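Local coordinates for protein LbaCas13a (C2c2) (Lachnospiraceae bacterium, PDB 5W1I) that probably binds a CRISPR RNA and, guided by it, cleaves single-stranded RNA as a type VI CRISPR effector nuclease, at residues L68-N73 against G100-D105; K188-E193 against D224-D229; R197-L202 against R220-Y225. All coordinates share one frame; numbering follows the deposited sequence.

Contact 1 of 3, residues L68-N73 against G100-D105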
loop_
_atom_site.group_PDB
_atom_site.type_symbol
_atom_site.label_atom_id
_atom_site.label_comp_id
_atom_site.label_asym_id
_atom_site.label_seq_id
_atom_site.Cartn_x
_atom_site.Cartn_y
_atom_site.Cartn_z
ATOM N N LEU B 68 -19.256 -9.955 -30.674
ATOM C CA LEU B 68 -20.138 -9.553 -29.586
ATOM C C LEU B 68 -20.264 -8.037 -29.436
ATOM O O LEU B 68 -20.639 -7.562 -28.357
ATOM C CB LEU B 68 -19.670 -10.178 -28.271
ATOM C CG LEU B 68 -19.623 -11.709 -28.259
ATOM C CD1 LEU B 68 -19.362 -12.230 -26.856
ATOM C CD2 LEU B 68 -20.912 -12.295 -28.822
ATOM N N TYR B 69 -19.969 -7.272 -30.484
ATOM C CA TYR B 69 -20.127 -5.823 -30.422
ATOM C C TYR B 69 -21.607 -5.457 -30.357
ATOM O O TYR B 69 -22.390 -5.844 -31.231
ATOM C CB TYR B 69 -19.466 -5.159 -31.629
ATOM C CG TYR B 69 -19.571 -3.647 -31.624
ATOM C CD1 TYR B 69 -20.664 -3.002 -32.191
ATOM C CD2 TYR B 69 -18.581 -2.866 -31.044
ATOM C CE1 TYR B 69 -20.766 -1.625 -32.183
ATOM C CE2 TYR B 69 -18.672 -1.488 -31.033
ATOM C CZ TYR B 69 -19.767 -0.872 -31.603
ATOM O OH TYR B 69 -19.864 0.502 -31.591
ATOM N N ARG B 70 -21.987 -4.719 -29.316
ATOM C CA ARG B 70 -23.327 -4.170 -29.173
ATOM C C ARG B 70 -23.214 -2.716 -28.736
ATOM O O ARG B 70 -22.308 -2.351 -27.985
ATOM C CB ARG B 70 -24.164 -4.955 -28.151
ATOM C CG ARG B 70 -24.277 -6.448 -28.425
ATOM C CD ARG B 70 -25.130 -6.730 -29.652
ATOM N NE ARG B 70 -25.400 -8.158 -29.812
ATOM C CZ ARG B 70 -24.559 -9.021 -30.373
ATOM N NH1 ARG B 70 -23.383 -8.608 -30.826
ATOM N NH2 ARG B 70 -24.890 -10.301 -30.478
ATOM N N ILE B 71 -24.144 -1.882 -29.210
ATOM C CA ILE B 71 -24.117 -0.476 -28.824
ATOM C C ILE B 71 -24.597 -0.274 -27.393
ATOM O O ILE B 71 -24.289 0.756 -26.783
ATOM C CB ILE B 71 -24.943 0.387 -29.798
ATOM C CG1 ILE B 71 -26.433 0.063 -29.687
ATOM C CG2 ILE B 71 -24.447 0.205 -31.228
ATOM C CD1 ILE B 71 -27.323 1.090 -30.353
ATOM N N PHE B 72 -25.342 -1.226 -26.835
ATOM C CA PHE B 72 -25.792 -1.163 -25.451
ATOM C C PHE B 72 -25.097 -2.247 -24.638
ATOM O O PHE B 72 -24.947 -3.382 -25.100
ATOM C CB PHE B 72 -27.311 -1.335 -25.352
ATOM C CG PHE B 72 -28.094 -0.250 -26.034
ATOM C CD1 PHE B 72 -28.015 1.061 -25.595
ATOM C CD2 PHE B 72 -28.920 -0.543 -27.106
ATOM C CE1 PHE B 72 -28.739 2.063 -26.220
ATOM C CE2 PHE B 72 -29.647 0.452 -27.733
ATOM C CZ PHE B 72 -29.556 1.756 -27.290
ATOM N N ASN B 73 -24.679 -1.891 -23.428
ATOM C CA ASN B 73 -23.943 -2.795 -22.558
ATOM C C ASN B 73 -24.885 -3.597 -21.665
ATOM O O ASN B 73 -26.051 -3.245 -21.473
ATOM C CB ASN B 73 -22.947 -2.019 -21.693
ATOM C CG ASN B 73 -21.593 -1.871 -22.356
ATOM O OD1 ASN B 73 -21.418 -2.232 -23.520
ATOM N ND2 ASN B 73 -20.627 -1.339 -21.617
ATOM N N GLY B 100 -31.626 -8.388 -34.420
ATOM C CA GLY B 100 -31.600 -7.040 -33.891
ATOM C C GLY B 100 -30.470 -6.227 -34.480
ATOM O O GLY B 100 -30.067 -6.418 -35.631
ATOM N N LEU B 101 -29.941 -5.305 -33.676
ATOM C CA LEU B 101 -28.837 -4.453 -34.118
ATOM C C LEU B 101 -27.509 -5.140 -33.792
ATOM O O LEU B 101 -26.781 -4.781 -32.864
ATOM C CB LEU B 101 -28.937 -3.076 -33.477
ATOM C CG LEU B 101 -28.153 -1.962 -34.173
ATOM C CD1 LEU B 101 -28.634 -1.788 -35.604
ATOM C CD2 LEU B 101 -28.278 -0.661 -33.404
ATOM N N VAL B 102 -27.210 -6.161 -34.589
ATOM C CA VAL B 102 -25.974 -6.926 -34.484
ATOM C C VAL B 102 -25.164 -6.630 -35.740
ATOM O O VAL B 102 -25.473 -7.134 -36.826
ATOM C CB VAL B 102 -26.241 -8.428 -34.329
ATOM C CG1 VAL B 102 -24.949 -9.166 -34.009
ATOM C CG2 VAL B 102 -27.284 -8.670 -33.250
ATOM N N LEU B 103 -24.122 -5.804 -35.597
ATOM C CA LEU B 103 -23.372 -5.353 -36.765
ATOM C C LEU B 103 -22.608 -6.493 -37.423
ATOM O O LEU B 103 -22.465 -6.509 -38.651
ATOM C CB LEU B 103 -22.413 -4.230 -36.377
ATOM C CG LEU B 103 -22.989 -2.815 -36.426
ATOM C CD1 LEU B 103 -21.883 -1.791 -36.252
ATOM C CD2 LEU B 103 -23.734 -2.587 -37.733
ATOM N N SER B 104 -22.107 -7.449 -36.634
ATOM C CA SER B 104 -21.355 -8.560 -37.210
ATOM C C SER B 104 -22.205 -9.396 -38.154
ATOM O O SER B 104 -21.654 -10.079 -39.022
ATOM C CB SER B 104 -20.776 -9.444 -36.104
ATOM O OG SER B 104 -21.800 -10.084 -35.363
ATOM N N ASP B 105 -23.530 -9.360 -38.005
ATOM C CA ASP B 105 -24.424 -10.077 -38.904
ATOM C C ASP B 105 -24.892 -9.201 -40.059
ATOM O O ASP B 105 -25.035 -9.687 -41.186
ATOM C CB ASP B 105 -25.639 -10.604 -38.134
ATOM C CG ASP B 105 -25.255 -11.532 -36.996
ATOM O OD1 ASP B 105 -24.068 -11.908 -36.905
ATOM O OD2 ASP B 105 -26.144 -11.885 -36.191
HETATM O O HOH W 1 -23.969 -4.405 -32.737
HETATM O O HOH W 2 -21.766 -7.448 -33.828
HETATM O O HOH W 3 -26.510 -3.310 -30.473
#
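Arg70 lays its guanidinium over Val102, the N-cap residue of helix 103-106, just past an inverse gamma turn centred on Leu101. From CB outward the arginine chain bends at chi2 (-70°), which carries Arg70 CD to 4.1 Å from Leu101 O. NE lies beside Val102 CG2 and gives its hydrogen to Asn96 O. CZ follows over Val102 CG1, which touches one face of the guanidinium toward its rim. Arg70 NH1, 3.6 Å from Val102 CG1, turns back to Tyr69 O at 3.0 Å; the bond is fairly straight (160°) and lies near the guanidinium plane, but NH1 stands above the plane of the Tyr69 carbonyl, not on a lone pair. NH1 also bonds Lys67 O, and NH2 ends the chain beside both valine methyls. Three waters lie between the backbones. Water 1 donates to Tyr69 O and Leu101 O and accepts from Leu103 N, water 2 accepts from Ser104 N and may donate to Tyr69 O, and water 3 accepts from Ile71 N and donates to Leu101 O. The rest is apolar: Tyr69 CE1 comes within 4.2 Å of Leu103 CD1, and the two side chains Ile71 and Leu101 cross at about a right angle, Ile71 CD1 meeting Leu101 CD2 at 3.6 Å.

Contact 2 of 3, residues K188-E193 against D224-D229. With nucleotides of chain A.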
loop_
_atom_site.group_PDB
_atom_site.type_symbol
_atom_site.label_atom_id
_atom_site.label_comp_id
_atom_site.label_asym_id
_atom_site.label_seq_id
_atom_site.Cartn_x
_atom_site.Cartn_y
_atom_site.Cartn_z
ATOM N N LYS B 188 -19.345 2.972 -23.748
ATOM C CA LYS B 188 -18.538 4.110 -23.313
ATOM C C LYS B 188 -17.966 4.872 -24.503
ATOM O O LYS B 188 -18.030 6.105 -24.555
ATOM C CB LYS B 188 -17.409 3.642 -22.393
ATOM C CG LYS B 188 -16.630 4.792 -21.764
ATOM C CD LYS B 188 -15.395 4.304 -21.023
ATOM C CE LYS B 188 -14.316 3.846 -21.993
ATOM N NZ LYS B 188 -13.085 3.389 -21.288
ATOM N N SER B 189 -17.402 4.149 -25.474
ATOM C CA SER B 189 -16.796 4.801 -26.630
ATOM C C SER B 189 -17.818 5.538 -27.485
ATOM O O SER B 189 -17.429 6.371 -28.310
ATOM C CB SER B 189 -16.049 3.774 -27.481
ATOM O OG SER B 189 -16.911 2.730 -27.893
ATOM N N LEU B 190 -19.107 5.255 -27.308
ATOM C CA LEU B 190 -20.164 5.956 -28.022
ATOM C C LEU B 190 -20.769 7.093 -27.211
ATOM O O LEU B 190 -21.653 7.792 -27.716
ATOM C CB LEU B 190 -21.268 4.973 -28.433
ATOM C CG LEU B 190 -20.889 3.844 -29.394
ATOM C CD1 LEU B 190 -22.091 2.950 -29.659
ATOM C CD2 LEU B 190 -20.334 4.403 -30.697
ATOM N N CYS B 191 -20.317 7.298 -25.973
ATOM C CA CYS B 191 -20.876 8.336 -25.105
ATOM C C CYS B 191 -20.223 9.680 -25.433
ATOM O O CYS B 191 -19.463 10.259 -24.653
ATOM C CB CYS B 191 -20.691 7.966 -23.641
ATOM S SG CYS B 191 -21.685 6.559 -23.104
ATOM N N ARG B 192 -20.530 10.168 -26.631
ATOM C CA ARG B 192 -20.133 11.496 -27.068
ATOM C C ARG B 192 -21.384 12.331 -27.292
ATOM O O ARG B 192 -22.464 11.793 -27.556
ATOM C CB ARG B 192 -19.283 11.425 -28.340
ATOM C CG ARG B 192 -18.165 10.407 -28.218
ATOM C CD ARG B 192 -17.019 10.929 -27.372
ATOM N NE ARG B 192 -15.985 9.913 -27.190
ATOM C CZ ARG B 192 -15.897 9.130 -26.119
ATOM N NH1 ARG B 192 -16.775 9.250 -25.132
ATOM N NH2 ARG B 192 -14.930 8.229 -26.031
ATOM N N GLU B 193 -21.230 13.654 -27.183
ATOM C CA GLU B 193 -22.390 14.541 -27.209
ATOM C C GLU B 193 -23.184 14.390 -28.500
ATOM O O GLU B 193 -24.403 14.183 -28.472
ATOM C CB GLU B 193 -21.942 15.991 -27.019
ATOM C CG GLU B 193 -23.087 16.985 -26.936
ATOM C CD GLU B 193 -23.051 18.009 -28.055
ATOM O OE1 GLU B 193 -21.969 18.209 -28.647
ATOM O OE2 GLU B 193 -24.104 18.615 -28.343
ATOM N N ASP B 224 -22.348 6.549 -38.846
ATOM C CA ASP B 224 -20.974 6.554 -39.337
ATOM C C ASP B 224 -19.979 6.336 -38.203
ATOM O O ASP B 224 -19.008 5.587 -38.358
ATOM C CB ASP B 224 -20.681 7.865 -40.066
ATOM C CG ASP B 224 -21.307 7.918 -41.445
ATOM O OD1 ASP B 224 -21.921 6.912 -41.862
ATOM O OD2 ASP B 224 -21.188 8.968 -42.111
ATOM N N TYR B 225 -20.213 6.970 -37.051
ATOM C CA TYR B 225 -19.302 6.799 -35.924
ATOM C C TYR B 225 -19.356 5.379 -35.379
ATOM O O TYR B 225 -18.330 4.833 -34.954
ATOM C CB TYR B 225 -19.624 7.809 -34.823
ATOM C CG TYR B 225 -18.605 7.818 -33.706
ATOM C CD1 TYR B 225 -17.471 8.619 -33.779
ATOM C CD2 TYR B 225 -18.770 7.019 -32.582
ATOM C CE1 TYR B 225 -16.533 8.625 -32.763
ATOM C CE2 TYR B 225 -17.838 7.018 -31.563
ATOM C CZ TYR B 225 -16.722 7.823 -31.659
ATOM O OH TYR B 225 -15.794 7.825 -30.645
ATOM N N VAL B 226 -20.544 4.771 -35.368
ATOM C CA VAL B 226 -20.671 3.391 -34.905
ATOM C C VAL B 226 -19.820 2.465 -35.764
ATOM O O VAL B 226 -19.179 1.536 -35.258
ATOM C CB VAL B 226 -22.151 2.963 -34.899
ATOM C CG1 VAL B 226 -22.279 1.461 -34.701
ATOM C CG2 VAL B 226 -22.910 3.704 -33.809
ATOM N N LEU B 227 -19.782 2.720 -37.074
ATOM C CA LEU B 227 -18.927 1.936 -37.958
ATOM C C LEU B 227 -17.455 2.176 -37.651
ATOM O O LEU B 227 -16.655 1.232 -37.641
ATOM C CB LEU B 227 -19.241 2.273 -39.414
ATOM C CG LEU B 227 -20.436 1.533 -40.013
ATOM C CD1 LEU B 227 -20.919 2.240 -41.263
ATOM C CD2 LEU B 227 -20.068 0.093 -40.322
ATOM N N GLU B 228 -17.078 3.435 -37.404
ATOM C CA GLU B 228 -15.715 3.729 -36.973
ATOM C C GLU B 228 -15.392 3.021 -35.665
ATOM O O GLU B 228 -14.271 2.536 -35.470
ATOM C CB GLU B 228 -15.524 5.238 -36.816
ATOM C CG GLU B 228 -15.808 6.052 -38.067
ATOM C CD GLU B 228 -15.786 7.544 -37.797
ATOM O OE1 GLU B 228 -15.110 7.963 -36.835
ATOM O OE2 GLU B 228 -16.445 8.299 -38.543
ATOM N N ASP B 229 -16.365 2.954 -34.755
ATOM C CA ASP B 229 -16.143 2.287 -33.476
ATOM C C ASP B 229 -16.144 0.773 -33.637
ATOM O O ASP B 229 -15.379 0.072 -32.964
ATOM C CB ASP B 229 -17.207 2.727 -32.470
ATOM C CG ASP B 229 -16.948 2.193 -31.075
ATOM O OD1 ASP B 229 -15.875 2.490 -30.512
ATOM O OD2 ASP B 229 -17.826 1.488 -30.536
ATOM P P A A 18 -11.033 10.933 -30.574
ATOM O OP1 A A 18 -10.228 9.895 -31.264
ATOM O OP2 A A 18 -12.418 11.211 -31.032
ATOM O "O5'" A A 18 -11.086 10.555 -29.028
ATOM C "C5'" A A 18 -9.928 10.106 -28.339
ATOM C "C4'" A A 18 -10.177 10.027 -26.853
ATOM O "O4'" A A 18 -10.502 11.344 -26.342
ATOM C "C3'" A A 18 -11.354 9.161 -26.433
ATOM O "O3'" A A 18 -11.019 7.788 -26.368
ATOM C "C2'" A A 18 -11.752 9.760 -25.090
ATOM O "O2'" A A 18 -10.888 9.306 -24.059
ATOM C "C1'" A A 18 -11.484 11.245 -25.332
ATOM N N9 A A 18 -12.690 11.957 -25.795
ATOM C C8 A A 18 -13.011 12.299 -27.085
ATOM N N7 A A 18 -14.153 12.932 -27.195
ATOM C C5 A A 18 -14.612 13.014 -25.889
ATOM C C6 A A 18 -15.775 13.573 -25.331
ATOM N N6 A A 18 -16.721 14.180 -26.053
ATOM N N1 A A 18 -15.933 13.486 -23.992
ATOM C C2 A A 18 -14.982 12.878 -23.271
ATOM N N3 A A 18 -13.847 12.314 -23.680
ATOM C C4 A A 18 -13.722 12.417 -25.015
ATOM P P G A 19 -12.168 6.670 -26.307
ATOM O OP1 G A 19 -13.123 6.942 -27.412
ATOM O OP2 G A 19 -12.668 6.584 -24.911
ATOM O "O5'" G A 19 -11.394 5.321 -26.647
ATOM C "C5'" G A 19 -11.089 4.990 -27.992
ATOM C "C4'" G A 19 -9.613 4.756 -28.200
ATOM O "O4'" G A 19 -8.875 5.997 -28.065
ATOM C "C3'" G A 19 -8.921 3.824 -27.222
ATOM O "O3'" G A 19 -9.175 2.456 -27.481
ATOM C "C2'" G A 19 -7.456 4.209 -27.398
ATOM O "O2'" G A 19 -6.932 3.624 -28.579
ATOM C "C1'" G A 19 -7.562 5.718 -27.624
ATOM N N9 G A 19 -7.264 6.484 -26.399
ATOM C C8 G A 19 -8.125 7.126 -25.543
ATOM N N7 G A 19 -7.511 7.709 -24.546
ATOM C C5 G A 19 -6.165 7.435 -24.755
ATOM C C6 G A 19 -5.011 7.801 -24.011
ATOM O O6 G A 19 -4.936 8.467 -22.972
ATOM N N1 G A 19 -3.845 7.303 -24.590
ATOM C C2 G A 19 -3.794 6.553 -25.738
ATOM N N2 G A 19 -2.576 6.165 -26.141
ATOM N N3 G A 19 -4.860 6.208 -26.440
ATOM C C4 G A 19 -6.001 6.679 -25.894
#
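With chi1 at 57°, Ser189 tucks OG between its backbone N and carbonyl carbon, where it faces Asp229, whose CG stands anti to the backbone N (chi1 -174°). Ser189 OG donates to Asp229 OD1 at 2.8 Å, arriving from above the carboxylate plane. One helical turn earlier, Tyr225 OH donates to Ser189 O at 3.2 Å, nearly along the C=O axis, so the short 3-10 segment 188-190 is held to helix 218-230 at two points. Leu190 CD2 packs beside these bonds: it lies in plane at the edge of the ring, 3.6 Å from Tyr225 CD2, and also meets Val226 CG2 and the flank of Asp229. Next door, Arg192 contacts the RNA. Its guanidinium lies between Ser189 O, over the centre of one face, and the base of A18 of chain A on the other. Arg192 NH1 bonds Cys191 O at 2.9 Å, and Arg192 NH2 reaches OP1 of G19 of chain A at 2.6 Å. Lys187 NZ also bonds Ser189 OG, while Tyr69 OH bonds Asp229 OD2. The buried carboxylate is thus shared among polar partners and is probably ionised, while the charge of Arg192 probably helps hold the phosphate of G19 of chain A.

Contact 3 of 3, residues R197-L202 against R220-Y225; sequences RGLKKL and RDFIDY
Phe222 sets its CB into the hollow at Gly198 and lays its ring against Leu199. With no side chain at 198, the CA atoms of Gly198 and Phe222 come within 5.0 Å, and Phe222 CB rests 3.8 Å from Gly198 C; a CB on the glycine would lie only 2.9 Å from the CB of Phe222. Beyond CB the ring runs along the next residue of the partner helix. Chi1 of 175° swings Phe222 CG away from its own backbone N and out toward helix 193-206, where Leu199 covers one face. Leu199 CB stands 4.0 Å from the centroid of the Phe222 ring, 28° off the normal, a CH-pi contact, and Leu199 CD1 reaches over the far end of the ring to Phe222 CZ at 3.5 Å. This is orthogonal helix packing: the axes of the two short segments cross at 97° and approach to 8.0 Å, and the connecting loop brings the chain back across the helix it has just left. On helix 218-230 the backbone widens into a pi-type turn at 220-223, which includes Phe222. A leucine in place of Phe222 would probably keep the fit at Gly198 but leave a gap against Leu199, whose CB and CD1 would lose the flat ring face they now lie on. One turn beyond the glycine, Leu202 points toward the partner helix, and Leu202 CD1 settles at the end of the isoleucine side chain, 4.2 Å from Ile223 CD1, with the Phe222 ring slightly farther off. Phe161 of helix 158-166 touches both Leu202 and Ile223.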
loop_
_atom_site.group_PDB
_atom_site.type_symbol
_atom_site.label_atom_id
_atom_site.label_comp_id
_atom_site.label_asym_id
_atom_site.label_seq_id
_atom_site.Cartn_x
_atom_site.Cartn_y
_atom_site.Cartn_z
ATOM N N ARG B 197 -26.867 12.328 -29.205
ATOM C CA ARG B 197 -27.974 13.043 -29.829
ATOM C C ARG B 197 -28.411 12.378 -31.126
ATOM O O ARG B 197 -29.603 12.380 -31.451
ATOM C CB ARG B 197 -27.576 14.498 -30.079
ATOM C CG ARG B 197 -27.450 15.327 -28.811
ATOM C CD ARG B 197 -26.745 16.646 -29.081
ATOM N NE ARG B 197 -27.502 17.501 -29.990
ATOM C CZ ARG B 197 -27.031 18.625 -30.520
ATOM N NH1 ARG B 197 -25.801 19.029 -30.234
ATOM N NH2 ARG B 197 -27.789 19.345 -31.336
ATOM N N GLY B 198 -27.467 11.806 -31.877
ATOM C CA GLY B 198 -27.833 11.080 -33.081
ATOM C C GLY B 198 -28.594 9.803 -32.782
ATOM O O GLY B 198 -29.533 9.447 -33.499
ATOM N N LEU B 199 -28.201 9.097 -31.719
ATOM C CA LEU B 199 -28.895 7.869 -31.349
ATOM C C LEU B 199 -30.315 8.154 -30.878
ATOM O O LEU B 199 -31.248 7.425 -31.233
ATOM C CB LEU B 199 -28.108 7.125 -30.268
ATOM C CG LEU B 199 -28.793 5.904 -29.651
ATOM C CD1 LEU B 199 -29.127 4.873 -30.718
ATOM C CD2 LEU B 199 -27.918 5.289 -28.572
ATOM N N LYS B 200 -30.501 9.205 -30.074
ATOM C CA LYS B 200 -31.841 9.537 -29.604
ATOM C C LYS B 200 -32.752 9.927 -30.762
ATOM O O LYS B 200 -33.913 9.505 -30.815
ATOM C CB LYS B 200 -31.781 10.659 -28.568
ATOM C CG LYS B 200 -33.148 11.231 -28.221
ATOM C CD LYS B 200 -33.148 11.931 -26.875
ATOM C CE LYS B 200 -34.547 12.404 -26.513
ATOM N NZ LYS B 200 -34.580 13.109 -25.204
ATOM N N LYS B 201 -32.242 10.730 -31.700
ATOM C CA LYS B 201 -33.044 11.118 -32.858
ATOM C C LYS B 201 -33.466 9.899 -33.667
ATOM O O LYS B 201 -34.592 9.843 -34.178
ATOM C CB LYS B 201 -32.264 12.103 -33.730
ATOM C CG LYS B 201 -33.060 12.676 -34.891
ATOM C CD LYS B 201 -32.274 13.763 -35.606
ATOM C CE LYS B 201 -33.021 14.279 -36.823
ATOM N NZ LYS B 201 -32.299 15.404 -37.480
ATOM N N LEU B 202 -32.580 8.910 -33.789
ATOM C CA LEU B 202 -32.946 7.673 -34.471
ATOM C C LEU B 202 -33.977 6.888 -33.668
ATOM O O LEU B 202 -34.943 6.362 -34.231
ATOM C CB LEU B 202 -31.696 6.829 -34.730
ATOM C CG LEU B 202 -31.850 5.486 -35.451
ATOM C CD1 LEU B 202 -30.636 5.206 -36.320
ATOM C CD2 LEU B 202 -32.044 4.357 -34.457
ATOM N N ARG B 220 -24.404 10.756 -40.230
ATOM C CA ARG B 220 -23.026 11.191 -40.022
ATOM C C ARG B 220 -22.642 11.201 -38.547
ATOM O O ARG B 220 -21.511 10.843 -38.197
ATOM C CB ARG B 220 -22.820 12.580 -40.631
ATOM C CG ARG B 220 -21.366 13.014 -40.711
ATOM C CD ARG B 220 -20.695 12.474 -41.967
ATOM N NE ARG B 220 -19.244 12.624 -41.917
ATOM C CZ ARG B 220 -18.399 11.629 -41.668
ATOM N NH1 ARG B 220 -18.860 10.403 -41.457
ATOM N NH2 ARG B 220 -17.094 11.856 -41.639
ATOM N N ASP B 221 -23.561 11.607 -37.668
ATOM C CA ASP B 221 -23.204 11.799 -36.265
ATOM C C ASP B 221 -23.261 10.506 -35.461
ATOM O O ASP B 221 -22.516 10.365 -34.483
ATOM C CB ASP B 221 -24.115 12.849 -35.628
ATOM C CG ASP B 221 -23.888 14.237 -36.192
ATOM O OD1 ASP B 221 -22.711 14.622 -36.370
ATOM O OD2 ASP B 221 -24.883 14.940 -36.463
ATOM N N PHE B 222 -24.123 9.561 -35.836
ATOM C CA PHE B 222 -24.243 8.312 -35.091
ATOM C C PHE B 222 -23.818 7.102 -35.910
ATOM O O PHE B 222 -22.859 6.420 -35.531
ATOM C CB PHE B 222 -25.674 8.122 -34.573
ATOM C CG PHE B 222 -25.896 6.795 -33.906
ATOM C CD1 PHE B 222 -25.369 6.542 -32.649
ATOM C CD2 PHE B 222 -26.615 5.794 -34.540
ATOM C CE1 PHE B 222 -25.561 5.320 -32.032
ATOM C CE2 PHE B 222 -26.812 4.568 -33.928
ATOM C CZ PHE B 222 -26.283 4.330 -32.673
ATOM N N ILE B 223 -24.507 6.806 -37.017
ATOM C CA ILE B 223 -24.276 5.551 -37.732
ATOM C C ILE B 223 -22.838 5.470 -38.230
ATOM O O ILE B 223 -22.164 4.445 -38.069
ATOM C CB ILE B 223 -25.282 5.396 -38.888
ATOM C CG1 ILE B 223 -26.695 5.185 -38.342
ATOM C CG2 ILE B 223 -24.877 4.244 -39.797
ATOM C CD1 ILE B 223 -27.754 5.063 -39.419
ATOM N N ASP B 224 -22.348 6.549 -38.846
ATOM C CA ASP B 224 -20.974 6.554 -39.337
ATOM C C ASP B 224 -19.979 6.336 -38.203
ATOM O O ASP B 224 -19.008 5.587 -38.358
ATOM C CB ASP B 224 -20.681 7.865 -40.066
ATOM C CG ASP B 224 -21.307 7.918 -41.445
ATOM O OD1 ASP B 224 -21.921 6.912 -41.862
ATOM O OD2 ASP B 224 -21.188 8.968 -42.111
ATOM N N TYR B 225 -20.213 6.970 -37.051
ATOM C CA TYR B 225 -19.302 6.799 -35.924
ATOM C C TYR B 225 -19.356 5.379 -35.379
ATOM O O TYR B 225 -18.330 4.833 -34.954
ATOM C CB TYR B 225 -19.624 7.809 -34.823
ATOM C CG TYR B 225 -18.605 7.818 -33.706
ATOM C CD1 TYR B 225 -17.471 8.619 -33.779
ATOM C CD2 TYR B 225 -18.770 7.019 -32.582
ATOM C CE1 TYR B 225 -16.533 8.625 -32.763
ATOM C CE2 TYR B 225 -17.838 7.018 -31.563
ATOM C CZ TYR B 225 -16.722 7.823 -31.659
ATOM O OH TYR B 225 -15.794 7.825 -30.645
#

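Helix 218-230 is the common element. Contacts 2 and 3 both end on it, share Asp224 and Tyr225, and have centres about 9 Å apart; contact 1 lies about 13 Å from contact 2 and 15 Å from contact 3, centre to centre. One tie is polar, Tyr69 OH to Asp229 OD2 at 2.5 Å, a probable hydrogen bond between contacts 1 and 2. Ile71 joins all three, packing on Leu190 of contact 2 and, through Ile71 CD1, on Phe222 CZ of contact 3 at 4.1 Å. Contact 2 bonds the RNA directly through Arg192. The nearest atom of contact 1 lies about 10 Å from the RNA, and contact 3 comes closer.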